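Peptidoglycan D,D-transpeptidase FtsI (Burkholderia pseudomallei, PDB 6HZI) probably cross-links the peptide stems of peptidoglycan through its penicillin-binding D,D-transpeptidase domain, as expected of a class B penicillin-binding protein of the division machinery. Local coordinates at residues 39-44 / 286-291; 68-73 / 256-261; 249-254 / 313-318. All coordinates share one frame; numbering follows the deposited sequence.

Interaction 1 (39-44 / 286-291); sequences IDVQTG and PNPRIV
Ile-39 and Val-291 form an antiparallel hydrogen-bonded pair where strand 33-40 runs beside strand 290-297 in the antiparallel sheet of the transpeptidase fold. Ile-39 N donates to Val-291 O at 3.0 Å, and Val-291 N returns the bond to Ile-39 O, both donors lying in the plane of the accepting carbonyl. Asp-40 and Ile-290 follow as a non-hydrogen-bonded pair. Beyond the end of the first strand, Val-41 N still reaches Arg-289 O, 2.8 Å away; the N-H points almost straight at the oxygen (171°), yet the donor stands 37° out of the carbonyl plane. On the other flank of 286-291, Arg-289 and Ile-290 both face Ala-283 of strand 274-283, a classic beta bulge.

The side chain of Val-41 fills the angle between the two chains. Its CG2, anti to its own carbonyl carbon, lies 3.4 Å from Arg-289 O and touches Val-291 CG2 at 4.0 Å, while CB and CG1 lie against Pro-288 O. Ala-198 of helix 187-198 packs on both Val-41 and Pro-288. Ile-39 and Val-291 meet CB to CB on the same face of the sheet.

Asp-40 projects to the other face, its carboxylate shared among several partners. OD2 takes the Thr-43 hydroxyl at 2.7 Å on its anti side, and Thr-43 N adds a weak bond, which ties the carboxylate to the turn that follows. OD1 makes a long salt bridge with Arg-289 NE, 3.7 Å away at the edge of the guanidinium, whose plane stands 85° from that of the carboxylate. A water molecule donates to both Asp-40 OD1 and Arg-289 O and accepts from Gln-42 N, 2.9 Å from its oxygen.

Interaction 2 (68-73 / 256-261); sequences IMKPFT and GGKSGT
Lys-258 reaches Pro-71 through a chain that leaves the strand with CG anti to its backbone N (chi1 -168°) and then bends at chi2 and again at chi4. The first bend lays the methylene groups across the proline ring, and the second turns NZ along its own strand toward Ser-259. Lys-258 CG lies 3.9 Å from Pro-71 CG and about as far from Ile-68 CA, with CB and CD also near the ring's CG. Ile-68 holds CG1 beside its backbone N (chi1 -73°), which directs this branch to the strand backbone: CG1 is 3.6 Å from Gly-260 N and 3.7 Å from Lys-258 O, and CD1 lies 4.0 Å from Gly-260 CA. The glycine, which has no side chain, presents bare backbone to the isoleucine.

No hydrogen bond joins the two segments directly. They nonetheless bring together lysines of two sequence motifs characteristic of penicillin-binding transpeptidases: Lys-70 fits the SxxK motif at the start of helix 70-79, and Lys-258 opens the K(T/S)G-type motif on strand 256-266. Ser-67 and Ser-121 complete the pattern, consistent with the active-site cleft between the helical part and the sheet. Lys-70 NZ is hydrogen-bonded to the hydroxyls of Ser-67 and Ser-121 and to Asn-123 OD1. Lys-258 NZ shares Ser-121 OG, so that one hydroxyl bridges the two amines; Lys-70 NZ and Lys-258 NZ lie 5.5 Å apart.

Tyr-194 of helix 187-198 packs against both Pro-71 and Lys-258, and its hydroxyl is hydrogen-bonded to Ile-68 O. Ser-259 OG, on the side of the strand turned from the helix, bonds to Gln-308. A further grip on the Lys-258 amine comes from its own strand, where NZ donates along a lone pair to Ser-259 O at 3.2 Å.

Interaction 3 (249-254 / 313-318); sequences AVPGYR and VFSAIV
Ser-315 meets the loop 249-254 along its whole side chain, joining helix 310-324 to the type II beta turn of Val-250 to Tyr-253 that leads into strand 256-266. From the helix, Ser-315 CB points to the loop and lies 3.4 Å from Ala-249 O and 4.0 Å from Val-250 CG2. Next, OG stands anti to its own backbone N (chi1 -177°), which carries it outward to the loop carbonyl: it donates a hydrogen bond of 2.6 Å to Ala-249 O, tilted 32° from the plane of that carbonyl. The same OG is 3.4 Å from Val-250 CG2.

Val-250 approaches the helix alongside the serine. Its CG2 also meets the backbone oxygen Ser-315 O, at 3.5 Å, and one helical turn on it touches Val-318 CG1 at 4.0 Å. The contact thus pairs one polar link with a small apolar patch. In the turn itself, Tyr-253 N closes back on Val-250 O, and Gly-252 takes a positive phi of 103°, with backbone angles that would jam a side chain against the preceding carbonyl oxygen. Tyr-253 lies farther along the helix, on Leu-322 and Arg-323, and its hydroxyl is hydrogen-bonded to Val-327 O. Within the helix, the other branch of Val-318 is turned to Phe-314: CG2 sits over the centre of the ring, 3.6 Å above its plane.

In the fold
From the N terminus the chain first lays down strand 33-40, whose end at 39-44 waits until 286-291 to close interaction 1, the longest loop of the three. Interaction 2 lies wholly within that loop: the start of helix 70-79 meets strand 256-266 after a region with more helix than strand. Interaction 3 crosses both others, because 249-254 comes just before 256-261 and its partner, 313-318, follows strand 290-297. Interactions 1 and 2 reach the same sheet but do not touch, their centres about 17 Å apart. Interaction 3 touches each: Arg-254 packs on Pro-286, and Phe-314 on Gly-256. In turn, the three join neighbouring strands, set helix 70-79 on the sheet and tie helix 310-324 to loop 249-254.

Interaction 1 (39-44 / 286-291)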
loop_
_atom_site.group_PDB
_atom_site.type_symbol
_atom_site.label_atom_id
_atom_site.label_comp_id
_atom_site.label_asym_id
_atom_site.label_seq_id
_atom_site.Cartn_x
_atom_site.Cartn_y
_atom_site.Cartn_z
ATOM N N ILE A 39 -0.225 7.435 -9.488
ATOM C CA ILE A 39 -1.174 6.836 -10.465
ATOM C C ILE A 39 -2.468 7.643 -10.443
ATOM O O ILE A 39 -3.011 7.913 -9.333
ATOM C CB ILE A 39 -1.458 5.384 -10.086
ATOM C CG1 ILE A 39 -0.146 4.606 -9.960
ATOM C CG2 ILE A 39 -2.412 4.795 -11.096
ATOM C CD1 ILE A 39 -0.294 3.098 -9.751
ATOM N N ASP A 40 -2.958 8.003 -11.626
ATOM C CA ASP A 40 -4.292 8.613 -11.785
ATOM C C ASP A 40 -5.301 7.482 -11.644
ATOM O O ASP A 40 -5.209 6.496 -12.391
ATOM C CB ASP A 40 -4.444 9.286 -13.147
ATOM C CG ASP A 40 -5.842 9.806 -13.393
ATOM O OD1 ASP A 40 -6.172 10.811 -12.788
ATOM O OD2 ASP A 40 -6.571 9.192 -14.184
ATOM N N VAL A 41 -6.231 7.624 -10.726
ATOM C CA VAL A 41 -7.177 6.539 -10.378
ATOM C C VAL A 41 -8.129 6.292 -11.535
ATOM O O VAL A 41 -8.412 5.119 -11.717
ATOM C CB VAL A 41 -7.937 6.867 -9.087
ATOM C CG1 VAL A 41 -9.087 5.893 -8.871
ATOM C CG2 VAL A 41 -6.963 6.872 -7.909
ATOM N N GLN A 42 -8.593 7.314 -12.260
ATOM C CA GLN A 42 -9.662 7.144 -13.293
ATOM C C GLN A 42 -9.124 6.374 -14.494
ATOM O O GLN A 42 -9.913 5.611 -15.113
ATOM C CB GLN A 42 -10.302 8.460 -13.752
ATOM C CG GLN A 42 -11.530 8.853 -12.929
ATOM C CD GLN A 42 -12.561 7.739 -12.798
ATOM O OE1 GLN A 42 -12.508 6.928 -11.871
ATOM N NE2 GLN A 42 -13.525 7.674 -13.721
ATOM N N THR A 43 -7.837 6.507 -14.794
ATOM C CA THR A 43 -7.259 6.011 -16.076
ATOM C C THR A 43 -6.208 4.933 -15.844
ATOM O O THR A 43 -5.814 4.338 -16.861
ATOM C CB THR A 43 -6.621 7.171 -16.848
ATOM O OG1 THR A 43 -5.509 7.692 -16.094
ATOM C CG2 THR A 43 -7.626 8.279 -17.100
ATOM N N GLY A 44 -5.672 4.800 -14.612
ATOM C CA GLY A 44 -4.466 3.970 -14.341
ATOM C C GLY A 44 -3.180 4.522 -14.967
ATOM O O GLY A 44 -2.180 3.789 -14.969
ATOM N N PRO A 286 -13.738 10.820 -0.030
ATOM C CA PRO A 286 -13.870 9.370 -0.240
ATOM C C PRO A 286 -13.675 8.871 -1.684
ATOM O O PRO A 286 -13.675 7.682 -1.860
ATOM C CB PRO A 286 -15.351 9.126 0.126
ATOM C CG PRO A 286 -16.068 10.421 -0.314
ATOM C CD PRO A 286 -15.043 11.521 -0.040
ATOM N N ASN A 287 -13.546 9.756 -2.677
ATOM C CA ASN A 287 -13.379 9.370 -4.104
ATOM C C ASN A 287 -12.024 9.837 -4.620
ATOM O O ASN A 287 -11.866 10.966 -5.071
ATOM C CB ASN A 287 -14.449 9.980 -4.994
ATOM C CG ASN A 287 -15.842 9.740 -4.455
ATOM O OD1 ASN A 287 -16.323 8.606 -4.446
ATOM N ND2 ASN A 287 -16.482 10.816 -4.020
ATOM N N PRO A 288 -10.988 8.988 -4.544
ATOM C CA PRO A 288 -9.639 9.461 -4.808
ATOM C C PRO A 288 -9.361 9.760 -6.291
ATOM O O PRO A 288 -9.908 9.153 -7.163
ATOM C CB PRO A 288 -8.779 8.317 -4.265
ATOM C CG PRO A 288 -9.661 7.080 -4.419
ATOM C CD PRO A 288 -11.056 7.587 -4.114
ATOM N N ARG A 289 -8.455 10.696 -6.510
ATOM C CA ARG A 289 -7.946 11.102 -7.830
ATOM C C ARG A 289 -6.609 10.364 -8.045
ATOM O O ARG A 289 -6.304 9.936 -9.179
ATOM C CB ARG A 289 -7.938 12.641 -7.849
ATOM C CG ARG A 289 -7.350 13.275 -9.103
ATOM C CD ARG A 289 -8.180 13.227 -10.386
ATOM N NE ARG A 289 -7.555 14.025 -11.454
ATOM C CZ ARG A 289 -7.651 15.351 -11.559
ATOM N NH1 ARG A 289 -8.346 16.044 -10.674
ATOM N NH2 ARG A 289 -7.044 15.985 -12.536
ATOM N N ILE A 290 -5.815 10.226 -6.991
ATOM C CA ILE A 290 -4.437 9.699 -7.119
ATOM C C ILE A 290 -4.213 8.641 -6.049
ATOM O O ILE A 290 -4.792 8.767 -4.955
ATOM C CB ILE A 290 -3.384 10.808 -7.009
ATOM C CG1 ILE A 290 -3.498 11.600 -5.711
ATOM C CG2 ILE A 290 -3.456 11.714 -8.229
ATOM C CD1 ILE A 290 -2.254 12.445 -5.427
ATOM N N VAL A 291 -3.433 7.628 -6.416
ATOM C CA VAL A 291 -2.764 6.706 -5.489
ATOM C C VAL A 291 -1.304 7.121 -5.446
ATOM O O VAL A 291 -0.717 7.336 -6.545
ATOM C CB VAL A 291 -2.907 5.271 -5.996
ATOM C CG1 VAL A 291 -1.898 4.317 -5.368
ATOM C CG2 VAL A 291 -4.338 4.758 -5.825
HETATM O O HOH W 1 -8.224 10.019 -11.191
#

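Interaction 2 (68-73 / 256-261)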
loop_
_atom_site.group_PDB
_atom_site.type_symbol
_atom_site.label_atom_id
_atom_site.label_comp_id
_atom_site.label_asym_id
_atom_site.label_seq_id
_atom_site.Cartn_x
_atom_site.Cartn_y
_atom_site.Cartn_z
ATOM N N ILE A 68 1.093 -3.246 4.863
ATOM C CA ILE A 68 0.456 -2.661 3.650
ATOM C C ILE A 68 -0.543 -3.687 3.127
ATOM O O ILE A 68 -1.510 -3.286 2.455
ATOM C CB ILE A 68 1.526 -2.214 2.615
ATOM C CG1 ILE A 68 2.237 -0.944 3.106
ATOM C CG2 ILE A 68 0.937 -1.967 1.242
ATOM C CD1 ILE A 68 3.602 -0.695 2.527
ATOM N N MET A 69 -0.355 -4.957 3.474
ATOM C CA MET A 69 -1.224 -6.064 2.981
ATOM C C MET A 69 -2.522 -6.197 3.784
ATOM O O MET A 69 -3.461 -6.772 3.252
ATOM C CB MET A 69 -0.475 -7.392 3.026
ATOM C CG MET A 69 0.599 -7.504 1.932
ATOM S SD MET A 69 -0.005 -7.159 0.254
ATOM C CE MET A 69 -1.291 -8.387 0.068
ATOM N N LYS A 70 -2.596 -5.642 4.986
ATOM C CA LYS A 70 -3.769 -5.816 5.882
ATOM C C LYS A 70 -5.051 -5.346 5.201
ATOM O O LYS A 70 -6.085 -5.990 5.391
ATOM C CB LYS A 70 -3.528 -5.107 7.213
ATOM C CG LYS A 70 -2.559 -5.886 8.097
ATOM C CD LYS A 70 -1.843 -5.088 9.169
ATOM C CE LYS A 70 -1.167 -6.010 10.165
ATOM N NZ LYS A 70 -0.236 -5.297 11.066
ATOM N N PRO A 71 -5.071 -4.205 4.468
ATOM C CA PRO A 71 -6.318 -3.778 3.836
ATOM C C PRO A 71 -6.875 -4.800 2.819
ATOM O O PRO A 71 -8.084 -4.765 2.582
ATOM C CB PRO A 71 -5.915 -2.435 3.191
ATOM C CG PRO A 71 -4.761 -1.913 4.046
ATOM C CD PRO A 71 -4.007 -3.178 4.408
ATOM N N PHE A 72 -5.990 -5.611 2.209
ATOM C CA PHE A 72 -6.322 -6.651 1.208
ATOM C C PHE A 72 -6.813 -7.875 1.960
ATOM O O PHE A 72 -7.757 -8.474 1.444
ATOM C CB PHE A 72 -5.137 -7.025 0.294
ATOM C CG PHE A 72 -4.718 -5.903 -0.622
ATOM C CD1 PHE A 72 -5.613 -5.412 -1.564
ATOM C CD2 PHE A 72 -3.484 -5.271 -0.482
ATOM C CE1 PHE A 72 -5.287 -4.341 -2.393
ATOM C CE2 PHE A 72 -3.169 -4.208 -1.319
ATOM C CZ PHE A 72 -4.078 -3.725 -2.256
ATOM N N THR A 73 -6.242 -8.192 3.135
ATOM C CA THR A 73 -6.798 -9.264 4.012
ATOM C C THR A 73 -8.254 -8.905 4.320
ATOM O O THR A 73 -9.133 -9.708 4.106
ATOM C CB THR A 73 -5.976 -9.497 5.278
ATOM O OG1 THR A 73 -4.642 -9.859 4.886
ATOM C CG2 THR A 73 -6.609 -10.545 6.179
ATOM N N GLY A 256 -6.052 8.713 2.954
ATOM C CA GLY A 256 -6.055 7.413 3.614
ATOM C C GLY A 256 -4.918 6.609 3.045
ATOM O O GLY A 256 -4.574 6.824 1.879
ATOM N N GLY A 257 -4.320 5.752 3.837
ATOM C CA GLY A 257 -3.195 4.956 3.352
ATOM C C GLY A 257 -2.798 3.994 4.421
ATOM O O GLY A 257 -3.509 3.907 5.410
ATOM N N LYS A 258 -1.735 3.264 4.186
ATOM C CA LYS A 258 -1.279 2.221 5.121
ATOM C C LYS A 258 0.247 2.195 5.082
ATOM O O LYS A 258 0.828 2.379 3.955
ATOM C CB LYS A 258 -1.895 0.879 4.720
ATOM C CG LYS A 258 -1.741 -0.209 5.771
ATOM C CD LYS A 258 -2.586 0.028 7.005
ATOM C CE LYS A 258 -2.151 -0.795 8.201
ATOM N NZ LYS A 258 -0.809 -0.385 8.675
ATOM N N SER A 259 0.873 2.021 6.248
ATOM C CA SER A 259 2.346 1.912 6.344
ATOM C C SER A 259 2.734 0.448 6.528
ATOM O O SER A 259 1.884 -0.371 7.038
ATOM C CB SER A 259 2.901 2.801 7.412
ATOM O OG SER A 259 2.957 2.134 8.654
ATOM N N GLY A 260 3.954 0.121 6.096
ATOM C CA GLY A 260 4.597 -1.162 6.420
ATOM C C GLY A 260 6.101 -1.048 6.551
ATOM O O GLY A 260 6.698 -0.065 6.037
ATOM N N THR A 261 6.695 -2.056 7.178
ATOM C CA THR A 261 8.142 -2.138 7.438
ATOM C C THR A 261 8.632 -3.502 6.957
ATOM O O THR A 261 7.993 -4.502 7.251
ATOM C CB THR A 261 8.416 -1.816 8.906
ATOM O OG1 THR A 261 7.715 -0.610 9.210
ATOM C CG2 THR A 261 9.893 -1.646 9.170
#

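Interaction 3 (249-254 / 313-318)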
loop_
_atom_site.group_PDB
_atom_site.type_symbol
_atom_site.label_atom_id
_atom_site.label_comp_id
_atom_site.label_asym_id
_atom_site.label_seq_id
_atom_site.Cartn_x
_atom_site.Cartn_y
_atom_site.Cartn_z
ATOM N N ALA A 249 -1.027 12.569 7.343
ATOM C CA ALA A 249 -2.166 13.497 7.159
ATOM C C ALA A 249 -1.724 14.607 6.215
ATOM O O ALA A 249 -0.501 14.937 6.209
ATOM C CB ALA A 249 -2.636 14.059 8.482
ATOM N N VAL A 250 -2.659 15.153 5.447
ATOM C CA VAL A 250 -2.316 16.225 4.473
ATOM C C VAL A 250 -3.197 17.419 4.782
ATOM O O VAL A 250 -4.408 17.394 4.554
ATOM C CB VAL A 250 -2.448 15.793 2.999
ATOM C CG1 VAL A 250 -2.168 16.953 2.069
ATOM C CG2 VAL A 250 -1.522 14.635 2.661
ATOM N N PRO A 251 -2.582 18.528 5.232
ATOM C CA PRO A 251 -3.360 19.725 5.548
ATOM C C PRO A 251 -4.252 20.044 4.346
ATOM O O PRO A 251 -3.761 20.134 3.227
ATOM C CB PRO A 251 -2.272 20.778 5.832
ATOM C CG PRO A 251 -1.018 19.968 6.263
ATOM C CD PRO A 251 -1.122 18.680 5.463
ATOM N N GLY A 252 -5.549 20.117 4.584
ATOM C CA GLY A 252 -6.506 20.641 3.600
ATOM C C GLY A 252 -7.272 19.533 2.917
ATOM O O GLY A 252 -8.326 19.852 2.292
ATOM N N TYR A 253 -6.755 18.294 2.968
ATOM C CA TYR A 253 -7.347 17.149 2.229
ATOM C C TYR A 253 -7.564 15.946 3.148
ATOM O O TYR A 253 -6.776 15.632 4.076
ATOM C CB TYR A 253 -6.487 16.729 1.040
ATOM C CG TYR A 253 -6.229 17.805 0.018
ATOM C CD1 TYR A 253 -7.099 18.018 -1.042
ATOM C CD2 TYR A 253 -5.084 18.579 0.091
ATOM C CE1 TYR A 253 -6.860 19.006 -1.982
ATOM C CE2 TYR A 253 -4.821 19.566 -0.845
ATOM C CZ TYR A 253 -5.722 19.797 -1.869
ATOM O OH TYR A 253 -5.416 20.786 -2.767
ATOM N N ARG A 254 -8.673 15.283 2.892
ATOM C CA ARG A 254 -8.924 13.913 3.393
ATOM C C ARG A 254 -8.085 12.926 2.561
ATOM O O ARG A 254 -8.205 12.895 1.298
ATOM C CB ARG A 254 -10.425 13.615 3.319
ATOM C CG ARG A 254 -11.262 14.491 4.239
ATOM C CD ARG A 254 -12.744 14.289 3.995
ATOM N NE ARG A 254 -13.103 12.916 4.244
ATOM C CZ ARG A 254 -14.262 12.403 3.890
ATOM N NH1 ARG A 254 -15.182 13.182 3.375
ATOM N NH2 ARG A 254 -14.519 11.120 4.047
ATOM N N VAL A 313 6.549 11.785 3.586
ATOM C CA VAL A 313 6.913 11.935 2.146
ATOM C C VAL A 313 5.646 11.784 1.300
ATOM O O VAL A 313 5.457 12.629 0.429
ATOM C CB VAL A 313 8.014 10.967 1.704
ATOM C CG1 VAL A 313 8.355 11.191 0.247
ATOM C CG2 VAL A 313 9.249 11.123 2.568
ATOM N N PHE A 314 4.815 10.761 1.571
ATOM C CA PHE A 314 3.445 10.600 1.004
ATOM C C PHE A 314 2.690 11.930 1.166
ATOM O O PHE A 314 2.128 12.514 0.163
ATOM C CB PHE A 314 2.680 9.478 1.715
ATOM C CG PHE A 314 1.214 9.366 1.367
ATOM C CD1 PHE A 314 0.873 8.563 0.309
ATOM C CD2 PHE A 314 0.180 9.995 2.069
ATOM C CE1 PHE A 314 -0.443 8.391 -0.069
ATOM C CE2 PHE A 314 -1.147 9.834 1.662
ATOM C CZ PHE A 314 -1.450 9.034 0.594
ATOM N N SER A 315 2.683 12.446 2.403
ATOM C CA SER A 315 1.939 13.693 2.737
ATOM C C SER A 315 2.349 14.849 1.797
ATOM O O SER A 315 1.487 15.528 1.204
ATOM C CB SER A 315 2.143 14.100 4.177
ATOM O OG SER A 315 1.349 15.253 4.429
ATOM N N ALA A 316 3.637 15.110 1.727
ATOM C CA ALA A 316 4.195 16.238 0.932
ATOM C C ALA A 316 3.853 16.037 -0.555
ATOM O O ALA A 316 3.270 16.964 -1.153
ATOM C CB ALA A 316 5.691 16.344 1.181
ATOM N N ILE A 317 4.113 14.845 -1.118
ATOM C CA ILE A 317 3.816 14.558 -2.554
ATOM C C ILE A 317 2.301 14.746 -2.798
ATOM O O ILE A 317 1.895 15.252 -3.862
ATOM C CB ILE A 317 4.297 13.134 -2.944
ATOM C CG1 ILE A 317 5.822 13.008 -2.892
ATOM C CG2 ILE A 317 3.771 12.732 -4.325
ATOM C CD1 ILE A 317 6.318 11.596 -3.049
ATOM N N VAL A 318 1.468 14.269 -1.883
ATOM C CA VAL A 318 0.010 14.303 -2.114
ATOM C C VAL A 318 -0.472 15.760 -2.147
ATOM O O VAL A 318 -1.196 16.113 -3.090
ATOM C CB VAL A 318 -0.741 13.445 -1.084
ATOM C CG1 VAL A 318 -2.233 13.736 -1.140
ATOM C CG2 VAL A 318 -0.471 11.954 -1.335
#